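Local coordinates for botulinum neurotoxin type G (Clostridium botulinum, PDB 3MPP), which attaches to the host cell surface through its receptor-binding domain and delivers its zinc protease light chain into the cytosol, at residues K354-E357 with C363-L366; Q88-I93 with R111-L116; G12-S17 with A22-G27; Y78-I83 with T267-A272. The protein carries 4 engineered substitutions. All blocks are in the same frame, centred on the assembly; numbering follows the deposited sequence. Where two conformers were deposited one is given.

Overall arrangement
The receptor-binding domain joins a lectin-like beta-sandwich to a beta-trefoil, and the four contacts sample both subdomains and their boundary. Interactions 2 and 3 belong to the sandwich; both reach its seven-stranded sheet, with centres 24 Å apart. Interaction 4 bridges the subdomains, residues 78-83 coming from the sandwich and 267-272 from the trefoil half. It approaches interaction 2 to about 5 Å between nearest atoms, since helix 83-88 leads from one to the other. Interaction 1, within the trefoil, is set apart from the rest by at least 33 Å between centres. It alone lies near the inferred ganglioside site: the side chain of Tyr356 is about 10 Å from that of Trp402.

Interaction 1: K354-E357 with C363-L366; sequences KYYE and CQIL
A beta-hairpin of the trefoil subdomain brings Tyr355 and Tyr356, in the loop after strand 346-353, against the start of the returning strand. At Cys363 the two backbones are close, its CA lying 4.9 Å from the CA of Lys354. Gln364, the next residue, carries most of the contact. Its chain bends at chi2 (78°), which turns the terminal amide back over the loop. There OE1 accepts a nearly straight hydrogen bond from the backbone N of Tyr355 (2.8 Å, N-H...O 168°), the donor tilted 30° from the carbonyl plane. On the other arm of the amide, NE2 passes obliquely by the Tyr356 ring, 3.4 Å from its CE1. That nitrogen donates to a water which in turn donates to the backbone O of Tyr356, and it also bonds Asn419 OD1. With both amide atoms engaged, rotation of the group is fixed. The Tyr356 hydroxyl shares the same Asn419 oxygen, so amide and phenol are tied to one acceptor. The loop lies in the neighbourhood of Trp402, the inferred ganglioside-binding residue. Ile365 points away from the loop and packs on Leu350, Phe377 and Trp420, whereas Leu366 faces the loop again; its CD2 methyl rests 3.4 Å from the OH of Tyr355, the two side chains crossing at about a right angle.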
loop_
_atom_site.group_PDB
_atom_site.type_symbol
_atom_site.label_atom_id
_atom_site.label_comp_id
_atom_site.label_asym_id
_atom_site.label_seq_id
_atom_site.Cartn_x
_atom_site.Cartn_y
_atom_site.Cartn_z
ATOM N N LYS A 354 -13.794 4.890 -7.407
ATOM C CA LYS A 354 -13.627 3.781 -6.475
ATOM C C LYS A 354 -15.014 3.315 -6.033
ATOM O O LYS A 354 -15.529 3.742 -4.995
ATOM C CB LYS A 354 -12.798 4.202 -5.257
ATOM C CG LYS A 354 -12.002 3.065 -4.680
ATOM C CD LYS A 354 -11.586 3.336 -3.243
ATOM C CE LYS A 354 -10.628 4.493 -3.140
ATOM N NZ LYS A 354 -10.029 4.530 -1.776
ATOM N N TYR A 355 -15.621 2.449 -6.834
ATOM C CA TYR A 355 -17.003 2.028 -6.608
ATOM C C TYR A 355 -17.205 1.040 -5.456
ATOM O O TYR A 355 -18.323 0.881 -4.955
ATOM C CB TYR A 355 -17.572 1.397 -7.886
ATOM C CG TYR A 355 -17.819 2.367 -9.005
ATOM C CD1 TYR A 355 -18.768 3.377 -8.884
ATOM C CD2 TYR A 355 -17.124 2.255 -10.197
ATOM C CE1 TYR A 355 -19.002 4.252 -9.922
ATOM C CE2 TYR A 355 -17.352 3.116 -11.238
ATOM C CZ TYR A 355 -18.287 4.106 -11.100
ATOM O OH TYR A 355 -18.491 4.948 -12.146
ATOM N N TYR A 356 -16.145 0.349 -5.055
ATOM C CA TYR A 356 -16.273 -0.714 -4.057
ATOM C C TYR A 356 -14.879 -1.126 -3.616
ATOM O O TYR A 356 -13.894 -0.576 -4.106
ATOM C CB TYR A 356 -17.018 -1.907 -4.657
ATOM C CG TYR A 356 -16.543 -2.191 -6.066
ATOM C CD1 TYR A 356 -15.314 -2.783 -6.284
ATOM C CD2 TYR A 356 -17.313 -1.843 -7.174
ATOM C CE1 TYR A 356 -14.848 -3.034 -7.567
ATOM C CE2 TYR A 356 -16.851 -2.087 -8.480
ATOM C CZ TYR A 356 -15.616 -2.684 -8.658
ATOM O OH TYR A 356 -15.134 -2.942 -9.921
ATOM N N GLU A 357 -14.801 -2.111 -2.725
ATOM C CA GLU A 357 -13.549 -2.486 -2.053
ATOM C C GLU A 357 -12.726 -1.249 -1.667
ATOM O O GLU A 357 -11.545 -1.148 -1.970
ATOM C CB GLU A 357 -12.726 -3.511 -2.866
ATOM C CG GLU A 357 -12.241 -3.059 -4.249
ATOM C CD GLU A 357 -11.393 -4.120 -4.954
ATOM O OE1 GLU A 357 -10.974 -5.104 -4.300
ATOM O OE2 GLU A 357 -11.140 -3.972 -6.167
ATOM N N CYS A 363 -8.771 0.908 -8.244
ATOM C CA CYS A 363 -9.673 1.938 -8.734
ATOM C C CYS A 363 -10.189 1.492 -10.093
ATOM O O CYS A 363 -9.672 0.539 -10.673
ATOM C CB CYS A 363 -8.954 3.291 -8.840
ATOM S SG CYS A 363 -7.627 3.295 -10.065
ATOM N N GLN A 364 -11.231 2.162 -10.576
ATOM C CA GLN A 364 -11.832 1.844 -11.870
ATOM C C GLN A 364 -11.725 3.071 -12.762
ATOM O O GLN A 364 -11.618 4.192 -12.261
ATOM C CB GLN A 364 -13.316 1.481 -11.705
ATOM C CG GLN A 364 -13.580 0.242 -10.826
ATOM C CD GLN A 364 -13.475 0.525 -9.332
ATOM O OE1 GLN A 364 -13.938 1.565 -8.839
ATOM N NE2 GLN A 364 -12.874 -0.409 -8.602
ATOM N N ILE A 365 -11.754 2.869 -14.076
ATOM C CA ILE A 365 -11.667 4.002 -15.003
ATOM C C ILE A 365 -12.895 4.002 -15.900
ATOM O O ILE A 365 -13.124 3.048 -16.633
ATOM C CB ILE A 365 -10.381 3.949 -15.857
ATOM C CG1 ILE A 365 -9.158 3.819 -14.953
ATOM C CG2 ILE A 365 -10.280 5.197 -16.761
ATOM C CD1 ILE A 365 -7.981 3.084 -15.562
ATOM N N LEU A 366 -13.671 5.082 -15.815
ATOM C CA LEU A 366 -14.938 5.233 -16.498
ATOM C C LEU A 366 -14.805 6.237 -17.647
ATOM O O LEU A 366 -14.012 7.168 -17.578
ATOM C CB LEU A 366 -15.989 5.733 -15.488
ATOM C CG LEU A 366 -17.328 6.286 -15.985
ATOM C CD1 LEU A 366 -18.176 5.205 -16.620
ATOM C CD2 LEU A 366 -18.113 6.980 -14.861
HETATM O O HOH W 1 -12.171 0.012 -5.916
#

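Interaction 2: Q88-I93 with R111-L116; sequences QNEYTI and RIIWTL
A trans chi1 (-177°) and an extended chain carry the Glu90 carboxylate across to Ile113, whose CG1 lies beside its own backbone N (chi1 -59°) and offers its CD1 methyl in return. Glu90 OE2 comes 3.7 Å from Ile113 CD1, and the two side chains cross at about a right angle. The contact is van der Waals in kind; the polar partners of OE2 lie elsewhere, for it is hydrogen-bonded to Ser106 OG and accepts from a water at 2.8 Å. The same water makes a weak link to Thr115 OG1. A second, looser touch is purely apolar: Ile93 CD1 approaches Ile112 CD1 at 4.4 Å. Because consecutive residues of a strand face opposite ways, Ile112 and Ile113 bring the two touches to different faces of the sheet. This is packing between next-but-one strands in the lectin-like sandwich of the N-terminal subdomain: strand 103-108 runs between 90-98 and 111-117, pairing with both, and supplies Ser106. Ile112 also touches Ile146 of strand 144-150 in the other sheet, while Ile113 lies against Ser125 and Phe127 of the edge strand 123-129.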
loop_
_atom_site.group_PDB
_atom_site.type_symbol
_atom_site.label_atom_id
_atom_site.label_comp_id
_atom_site.label_asym_id
_atom_site.label_seq_id
_atom_site.Cartn_x
_atom_site.Cartn_y
_atom_site.Cartn_z
ATOM N N GLN A 88 17.876 -13.239 8.417
ATOM C CA GLN A 88 18.462 -13.615 9.704
ATOM C C GLN A 88 18.602 -12.465 10.702
ATOM O O GLN A 88 18.786 -12.693 11.900
ATOM C CB GLN A 88 19.815 -14.292 9.475
ATOM C CG GLN A 88 19.701 -15.571 8.639
ATOM C CD GLN A 88 21.027 -16.287 8.468
ATOM O OE1 GLN A 88 21.946 -16.116 9.269
ATOM N NE2 GLN A 88 21.131 -17.098 7.420
ATOM N N ASN A 89 18.518 -11.234 10.213
ATOM C CA ASN A 89 18.741 -10.067 11.073
ATOM C C ASN A 89 17.427 -9.529 11.627
ATOM O O ASN A 89 16.637 -8.920 10.905
ATOM C CB ASN A 89 19.536 -8.989 10.320
ATOM C CG ASN A 89 19.702 -7.669 11.109
ATOM O OD1 ASN A 89 19.557 -6.591 10.537
ATOM N ND2 ASN A 89 20.046 -7.755 12.392
ATOM N N GLU A 90 17.184 -9.802 12.907
ATOM C CA GLU A 90 16.033 -9.241 13.593
ATOM C C GLU A 90 16.434 -7.942 14.268
ATOM O O GLU A 90 17.442 -7.878 14.974
ATOM C CB GLU A 90 15.450 -10.224 14.622
ATOM C CG GLU A 90 14.196 -9.679 15.308
ATOM C CD GLU A 90 13.670 -10.573 16.417
ATOM O OE1 GLU A 90 14.150 -11.714 16.547
ATOM O OE2 GLU A 90 12.775 -10.126 17.161
ATOM N N TYR A 91 15.657 -6.895 14.035
ATOM C CA TYR A 91 15.957 -5.602 14.630
ATOM C C TYR A 91 14.693 -4.980 15.188
ATOM O O TYR A 91 13.622 -5.102 14.608
ATOM C CB TYR A 91 16.631 -4.658 13.619
ATOM C CG TYR A 91 15.866 -4.468 12.325
ATOM C CD1 TYR A 91 14.965 -3.414 12.169
ATOM C CD2 TYR A 91 16.043 -5.346 11.261
ATOM C CE1 TYR A 91 14.255 -3.239 10.970
ATOM C CE2 TYR A 91 15.347 -5.187 10.071
ATOM C CZ TYR A 91 14.460 -4.133 9.931
ATOM O OH TYR A 91 13.775 -4.003 8.753
ATOM N N THR A 92 14.833 -4.335 16.338
ATOM C CA THR A 92 13.731 -3.641 16.974
ATOM C C THR A 92 13.439 -2.366 16.178
ATOM O O THR A 92 14.351 -1.759 15.599
ATOM C CB THR A 92 14.118 -3.302 18.430
ATOM O OG1 THR A 92 14.484 -4.509 19.087
ATOM C CG2 THR A 92 12.966 -2.661 19.186
ATOM N N ILE A 93 12.169 -1.983 16.116
ATOM C CA ILE A 93 11.793 -0.718 15.499
ATOM C C ILE A 93 11.042 0.173 16.481
ATOM O O ILE A 93 11.158 1.391 16.424
ATOM C CB ILE A 93 10.949 -0.903 14.222
ATOM C CG1 ILE A 93 9.693 -1.716 14.500
ATOM C CG2 ILE A 93 11.779 -1.569 13.115
ATOM C CD1 ILE A 93 8.678 -1.645 13.353
ATOM N N ARG A 111 8.961 -10.968 8.495
ATOM C CA ARG A 111 8.192 -11.163 9.722
ATOM C C ARG A 111 8.089 -9.868 10.503
ATOM O O ARG A 111 9.074 -9.156 10.680
ATOM C CB ARG A 111 8.852 -12.201 10.638
ATOM C CG ARG A 111 8.712 -13.634 10.200
ATOM C CD ARG A 111 9.303 -14.591 11.234
ATOM N NE ARG A 111 9.015 -15.963 10.844
ATOM C CZ ARG A 111 9.142 -17.020 11.630
ATOM N NH1 ARG A 111 9.566 -16.879 12.880
ATOM N NH2 ARG A 111 8.840 -18.222 11.155
ATOM N N ILE A 112 6.897 -9.585 11.000
ATOM C CA ILE A 112 6.715 -8.504 11.949
ATOM C C ILE A 112 6.398 -9.167 13.284
ATOM O O ILE A 112 5.551 -10.058 13.346
ATOM C CB ILE A 112 5.581 -7.556 11.505
ATOM C CG1 ILE A 112 5.402 -6.421 12.513
ATOM C CG2 ILE A 112 4.294 -8.320 11.312
ATOM C CD1 ILE A 112 6.295 -5.237 12.259
ATOM N N ILE A 113 7.092 -8.749 14.342
ATOM C CA ILE A 113 7.135 -9.520 15.588
ATOM C C ILE A 113 6.827 -8.681 16.823
ATOM O O ILE A 113 7.391 -7.605 17.016
ATOM C CB ILE A 113 8.534 -10.128 15.810
ATOM C CG1 ILE A 113 8.928 -11.042 14.652
ATOM C CG2 ILE A 113 8.599 -10.862 17.137
ATOM C CD1 ILE A 113 10.395 -11.438 14.688
ATOM N N TRP A 114 5.941 -9.199 17.664
ATOM C CA TRP A 114 5.593 -8.581 18.936
ATOM C C TRP A 114 6.166 -9.418 20.092
ATOM O O TRP A 114 5.971 -10.626 20.142
ATOM C CB TRP A 114 4.066 -8.498 19.038
ATOM C CG TRP A 114 3.513 -8.070 20.364
ATOM C CD1 TRP A 114 2.865 -8.858 21.274
ATOM C CD2 TRP A 114 3.514 -6.746 20.911
ATOM N NE1 TRP A 114 2.472 -8.108 22.353
ATOM C CE2 TRP A 114 2.857 -6.809 22.156
ATOM C CE3 TRP A 114 4.002 -5.514 20.470
ATOM C CZ2 TRP A 114 2.685 -5.691 22.964
ATOM C CZ3 TRP A 114 3.829 -4.409 21.274
ATOM C CH2 TRP A 114 3.173 -4.503 22.506
ATOM N N THR A 115 6.878 -8.775 21.010
ATOM C CA THR A 115 7.549 -9.490 22.087
ATOM C C THR A 115 7.273 -8.872 23.452
ATOM O O THR A 115 7.334 -7.649 23.617
ATOM C CB THR A 115 9.081 -9.539 21.873
ATOM O OG1 THR A 115 9.381 -10.244 20.659
ATOM C CG2 THR A 115 9.754 -10.231 23.042
ATOM N N LEU A 116 6.956 -9.734 24.419
ATOM C CA LEU A 116 6.781 -9.334 25.810
ATOM C C LEU A 116 7.889 -9.967 26.626
ATOM O O LEU A 116 8.168 -11.157 26.490
ATOM C CB LEU A 116 5.423 -9.793 26.344
ATOM C CG LEU A 116 4.189 -9.117 25.746
ATOM C CD1 LEU A 116 2.924 -9.881 26.124
ATOM C CD2 LEU A 116 4.103 -7.668 26.199
HETATM O O HOH W 2 12.023 -11.756 19.340
#

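Interaction 3: G12-S17 with A22-G27; sequences GRLIDS and ATMNVG
Strands 13-16 and 23-26 run roughly antiparallel, at 148° between their directions and 6.7 Å apart at closest approach, yet they pair with different partners: the first with strand 3-10, the second with 50-53. They therefore belong to the two separate sheets of the lectin-like sandwich in the N-terminal subdomain, and side chains, not backbone pairing, join them. Leu14 opens the apolar part of the seam, its CD2 meeting CG2 of Val26 at 4.1 Å as the two side chains pass at a slant. Met24 fills the next position. Its first torsion sets CG beside the backbone N, 3.5 Å from the carbonyl O of Leu14; the bend at chi2 (-63°) then turns the thioether so that the CE methyl reaches Asp16 CB at 3.6 Å. Behind these groups, Leu14 touches Ile50, and Met24 touches Leu7 and Ala52, so that residues from both sheets take part in the packing. The seam ends in a polar tie where the short connection between the strands returns. At chi1 178° the Asp16 CG stands opposite the backbone N, which brings OD2 within bonding distance of Ala22 N. The two oxygens divide the work: OD1 accepts from the backbone N of both Ser6 and Ser18, which fixes the carboxylate against strand 3-10 and the turn, leaving OD2 to serve the other segment. Through its anti lone pair, the one pointing away from OD1, OD2 accepts a hydrogen bond from Ala22 N at 3.0 Å, and the CB methyl of Ala22 lies alongside, 3.2 Å from that same oxygen.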
loop_
_atom_site.group_PDB
_atom_site.type_symbol
_atom_site.label_atom_id
_atom_site.label_comp_id
_atom_site.label_asym_id
_atom_site.label_seq_id
_atom_site.Cartn_x
_atom_site.Cartn_y
_atom_site.Cartn_z
ATOM N N GLY A 12 4.555 20.945 10.317
ATOM C CA GLY A 12 5.988 21.001 10.538
ATOM C C GLY A 12 6.447 20.357 11.829
ATOM O O GLY A 12 7.646 20.222 12.061
ATOM N N ARG A 13 5.504 19.952 12.671
ATOM C CA ARG A 13 5.867 19.367 13.955
ATOM C C ARG A 13 5.169 18.036 14.243
ATOM O O ARG A 13 4.015 17.832 13.871
ATOM C CB ARG A 13 5.605 20.365 15.090
ATOM C CG ARG A 13 4.157 20.813 15.211
ATOM C CD ARG A 13 3.938 21.644 16.470
ATOM N NE ARG A 13 4.515 22.983 16.369
ATOM C CZ ARG A 13 3.815 24.081 16.097
ATOM N NH1 ARG A 13 2.506 24.002 15.900
ATOM N NH2 ARG A 13 4.421 25.258 16.026
ATOM N N LEU A 14 5.893 17.135 14.898
ATOM C CA LEU A 14 5.326 15.892 15.401
ATOM C C LEU A 14 4.710 16.125 16.779
ATOM O O LEU A 14 5.403 16.509 17.723
ATOM C CB LEU A 14 6.411 14.824 15.509
ATOM C CG LEU A 14 5.963 13.412 15.895
ATOM C CD1 LEU A 14 5.060 12.821 14.834
ATOM C CD2 LEU A 14 7.166 12.527 16.092
ATOM N N ILE A 15 3.411 15.879 16.898
ATOM C CA ILE A 15 2.714 16.123 18.155
ATOM C C ILE A 15 1.961 14.889 18.629
ATOM O O ILE A 15 1.844 13.894 17.911
ATOM C CB ILE A 15 1.696 17.274 18.018
ATOM C CG1 ILE A 15 0.573 16.871 17.060
ATOM C CG2 ILE A 15 2.381 18.537 17.531
ATOM C CD1 ILE A 15 -0.604 17.835 17.027
ATOM N N ASP A 16 1.442 14.973 19.847
ATOM C CA ASP A 16 0.550 13.959 20.385
ATOM C C ASP A 16 -0.889 14.449 20.231
ATOM O O ASP A 16 -1.316 15.362 20.935
ATOM C CB ASP A 16 0.872 13.712 21.859
ATOM C CG ASP A 16 -0.053 12.699 22.496
ATOM O OD1 ASP A 16 -0.825 12.053 21.759
ATOM O OD2 ASP A 16 -0.004 12.544 23.735
ATOM N N SER A 17 -1.628 13.855 19.300
ATOM C CA SER A 17 -3.019 14.238 19.064
ATOM C C SER A 17 -3.936 13.651 20.131
ATOM O O SER A 17 -5.131 13.930 20.159
ATOM C CB SER A 17 -3.480 13.773 17.680
ATOM O OG SER A 17 -2.737 14.398 16.650
ATOM N N ALA A 22 1.825 14.057 25.540
ATOM C CA ALA A 22 3.125 13.419 25.417
ATOM C C ALA A 22 4.089 14.409 24.768
ATOM O O ALA A 22 3.700 15.180 23.890
ATOM C CB ALA A 22 3.024 12.141 24.590
ATOM N N THR A 23 5.340 14.402 25.214
ATOM C CA THR A 23 6.347 15.291 24.647
ATOM C C THR A 23 7.241 14.517 23.675
ATOM O O THR A 23 7.681 13.414 23.987
ATOM C CB THR A 23 7.208 15.929 25.751
ATOM O OG1 THR A 23 7.959 14.911 26.418
ATOM C CG2 THR A 23 6.324 16.654 26.772
ATOM N N MET A 24 7.504 15.094 22.505
ATOM C CA MET A 24 8.241 14.395 21.453
ATOM C C MET A 24 9.668 14.901 21.255
ATOM O O MET A 24 9.897 16.095 21.092
ATOM C CB MET A 24 7.495 14.509 20.115
ATOM C CG MET A 24 6.024 14.139 20.178
ATOM S SD MET A 24 5.808 12.416 20.634
ATOM C CE MET A 24 4.150 12.460 21.308
ATOM N N ASN A 25 10.628 13.985 21.265
ATOM C CA ASN A 25 12.011 14.312 20.918
ATOM C C ASN A 25 12.368 13.627 19.596
ATOM O O ASN A 25 12.211 12.410 19.463
ATOM C CB ASN A 25 12.963 13.872 22.030
ATOM C CG ASN A 25 14.295 14.606 21.991
ATOM O OD1 ASN A 25 14.850 14.863 20.923
ATOM N ND2 ASN A 25 14.816 14.946 23.167
ATOM N N VAL A 26 12.838 14.407 18.622
ATOM C CA VAL A 26 13.094 13.897 17.272
ATOM C C VAL A 26 14.532 14.125 16.829
ATOM O O VAL A 26 15.016 15.261 16.815
ATOM C CB VAL A 26 12.174 14.570 16.236
ATOM C CG1 VAL A 26 12.395 13.975 14.857
ATOM C CG2 VAL A 26 10.707 14.446 16.648
ATOM N N GLY A 27 15.209 13.039 16.459
ATOM C CA GLY A 27 16.577 13.122 15.987
ATOM C C GLY A 27 16.651 13.860 14.672
ATOM O O GLY A 27 15.629 14.124 14.046
#

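Interaction 4: Y78-I83 with T267-A272; sequences YNNNDI and TNFNNA
Asn80 lays its amide almost flat over one face of the Phe269 ring, the two planes 16° apart and ND2 3.4 Å above the ring plane, over its centre. ND2 is about equally near all six ring carbons, CD2 and CE2 being the closest at 3.5 Å. With the planes so nearly parallel, the N-H bonds lie along the ring and do not point into it, which leaves ND2 able to hydrogen-bond Tyr276 OH. A second touch is looser: Asn271 ND2 stands 3.6 Å from the backbone O of Asn80. Beyond this first shell, several bonds fix the groups. Asn80 OD1 receives Lys77 NZ and lies in plane at the edge of the Tyr78 ring, so the amide is held from both its ends. The backbone around Asn80 is turned tightly, Asp82 N bonding Asn79 O at 2.9 Å. Across the interface, Asn271 OD1 accepts from the backbone N of Ala273 and Ile274, which holds the amide that puts ND2 near Asn80 O. Ile274 also touches Tyr78, Ile83 and Phe269, adding an apolar patch to the polar one. The contact thus joins the two subdomains at the surface: on the N-terminal side, the loop between strand 67-74 and helix 83-88; on the C-terminal side, the end of strand 260-270, the middle member of a small three-stranded sheet whose neighbour, strand 275-277, provides Tyr276.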
loop_
_atom_site.group_PDB
_atom_site.type_symbol
_atom_site.label_atom_id
_atom_site.label_comp_id
_atom_site.label_asym_id
_atom_site.label_seq_id
_atom_site.Cartn_x
_atom_site.Cartn_y
_atom_site.Cartn_z
ATOM N N TYR A 78 13.269 -6.981 0.042
ATOM C CA TYR A 78 14.599 -7.546 0.219
ATOM C C TYR A 78 15.517 -7.181 -0.951
ATOM O O TYR A 78 15.061 -6.943 -2.074
ATOM C CB TYR A 78 14.479 -9.066 0.308
ATOM C CG TYR A 78 13.554 -9.654 -0.750
ATOM C CD1 TYR A 78 14.000 -9.897 -2.050
ATOM C CD2 TYR A 78 12.231 -9.966 -0.443
ATOM C CE1 TYR A 78 13.141 -10.460 -3.010
ATOM C CE2 TYR A 78 11.375 -10.499 -1.399
ATOM C CZ TYR A 78 11.830 -10.737 -2.670
ATOM O OH TYR A 78 10.962 -11.267 -3.593
ATOM N N ASN A 79 16.812 -7.089 -0.687
ATOM C CA ASN A 79 17.777 -7.013 -1.774
ATOM C C ASN A 79 18.087 -8.438 -2.231
ATOM O O ASN A 79 18.479 -9.294 -1.428
ATOM C CB ASN A 79 19.062 -6.285 -1.351
ATOM C CG ASN A 79 18.905 -4.766 -1.315
ATOM O OD1 ASN A 79 18.087 -4.181 -2.037
ATOM N ND2 ASN A 79 19.708 -4.121 -0.480
ATOM N N ASN A 80 17.890 -8.705 -3.522
ATOM C CA ASN A 80 18.099 -10.054 -4.046
ATOM C C ASN A 80 19.432 -10.668 -3.609
ATOM O O ASN A 80 19.485 -11.831 -3.261
ATOM C CB ASN A 80 18.037 -10.086 -5.569
ATOM C CG ASN A 80 16.662 -9.760 -6.113
ATOM O OD1 ASN A 80 15.683 -9.648 -5.364
ATOM N ND2 ASN A 80 16.583 -9.593 -7.432
ATOM N N ASN A 81 20.496 -9.873 -3.633
ATOM C CA ASN A 81 21.842 -10.370 -3.346
ATOM C C ASN A 81 22.230 -10.341 -1.864
ATOM O O ASN A 81 23.361 -10.665 -1.503
ATOM C CB ASN A 81 22.882 -9.614 -4.185
ATOM C CG ASN A 81 22.999 -8.143 -3.804
ATOM O OD1 ASN A 81 22.772 -7.763 -2.655
ATOM N ND2 ASN A 81 23.372 -7.311 -4.768
ATOM N N ASP A 82 21.295 -9.946 -1.008
ATOM C CA ASP A 82 21.565 -9.869 0.421
ATOM C C ASP A 82 20.447 -10.534 1.221
ATOM O O ASP A 82 20.014 -10.023 2.255
ATOM C CB ASP A 82 21.721 -8.409 0.838
ATOM C CG ASP A 82 22.391 -8.251 2.191
ATOM O OD1 ASP A 82 23.120 -9.171 2.620
ATOM O OD2 ASP A 82 22.190 -7.193 2.824
ATOM N N ILE A 83 19.996 -11.690 0.748
ATOM C CA ILE A 83 18.827 -12.336 1.330
ATOM C C ILE A 83 19.055 -12.950 2.722
ATOM O O ILE A 83 18.145 -12.938 3.562
ATOM C CB ILE A 83 18.183 -13.358 0.350
ATOM C CG1 ILE A 83 16.730 -13.619 0.747
ATOM C CG2 ILE A 83 18.986 -14.636 0.270
ATOM C CD1 ILE A 83 15.851 -12.396 0.550
ATOM N N THR A 267 7.608 -10.785 -16.503
ATOM C CA THR A 267 8.829 -11.542 -16.283
ATOM C C THR A 267 9.002 -11.657 -14.787
ATOM O O THR A 267 8.284 -11.010 -14.024
ATOM C CB THR A 267 10.047 -10.815 -16.866
ATOM O OG1 THR A 267 10.035 -9.445 -16.426
ATOM C CG2 THR A 267 9.988 -10.856 -18.390
ATOM N N ASN A 268 9.970 -12.462 -14.363
ATOM C CA ASN A 268 10.147 -12.716 -12.949
ATOM C C ASN A 268 11.602 -12.834 -12.558
ATOM O O ASN A 268 12.488 -12.943 -13.405
ATOM C CB ASN A 268 9.435 -14.002 -12.567
ATOM C CG ASN A 268 10.002 -15.193 -13.284
ATOM O OD1 ASN A 268 11.123 -15.604 -13.019
ATOM N ND2 ASN A 268 9.240 -15.746 -14.213
ATOM N N PHE A 269 11.834 -12.806 -11.258
ATOM C CA PHE A 269 13.135 -13.153 -10.715
ATOM C C PHE A 269 12.923 -14.135 -9.579
ATOM O O PHE A 269 12.055 -13.942 -8.730
ATOM C CB PHE A 269 13.885 -11.908 -10.205
ATOM C CG PHE A 269 15.250 -12.231 -9.660
ATOM C CD1 PHE A 269 16.382 -12.062 -10.440
ATOM C CD2 PHE A 269 15.391 -12.767 -8.391
ATOM C CE1 PHE A 269 17.646 -12.387 -9.947
ATOM C CE2 PHE A 269 16.640 -13.108 -7.895
ATOM C CZ PHE A 269 17.774 -12.913 -8.673
ATOM N N ASN A 270 13.699 -15.207 -9.560
ATOM C CA ASN A 270 13.705 -16.061 -8.389
ATOM C C ASN A 270 15.071 -16.672 -8.129
ATOM O O ASN A 270 15.884 -16.835 -9.038
ATOM C CB ASN A 270 12.598 -17.127 -8.447
ATOM C CG ASN A 270 12.581 -17.893 -9.755
ATOM O OD1 ASN A 270 13.448 -18.722 -10.010
ATOM N ND2 ASN A 270 11.571 -17.642 -10.574
ATOM N N ASN A 271 15.331 -16.959 -6.865
ATOM C CA ASN A 271 16.529 -17.673 -6.485
ATOM C C ASN A 271 16.131 -18.726 -5.458
ATOM O O ASN A 271 14.976 -19.154 -5.436
ATOM C CB ASN A 271 17.608 -16.703 -5.985
ATOM C CG ASN A 271 17.180 -15.925 -4.757
ATOM O OD1 ASN A 271 16.226 -16.298 -4.076
ATOM N ND2 ASN A 271 17.899 -14.840 -4.458
ATOM N N ALA A 272 17.061 -19.154 -4.613
ATOM C CA ALA A 272 16.743 -20.199 -3.647
ATOM C C ALA A 272 15.677 -19.757 -2.646
ATOM O O ALA A 272 14.826 -20.549 -2.240
ATOM C CB ALA A 272 18.004 -20.665 -2.919
#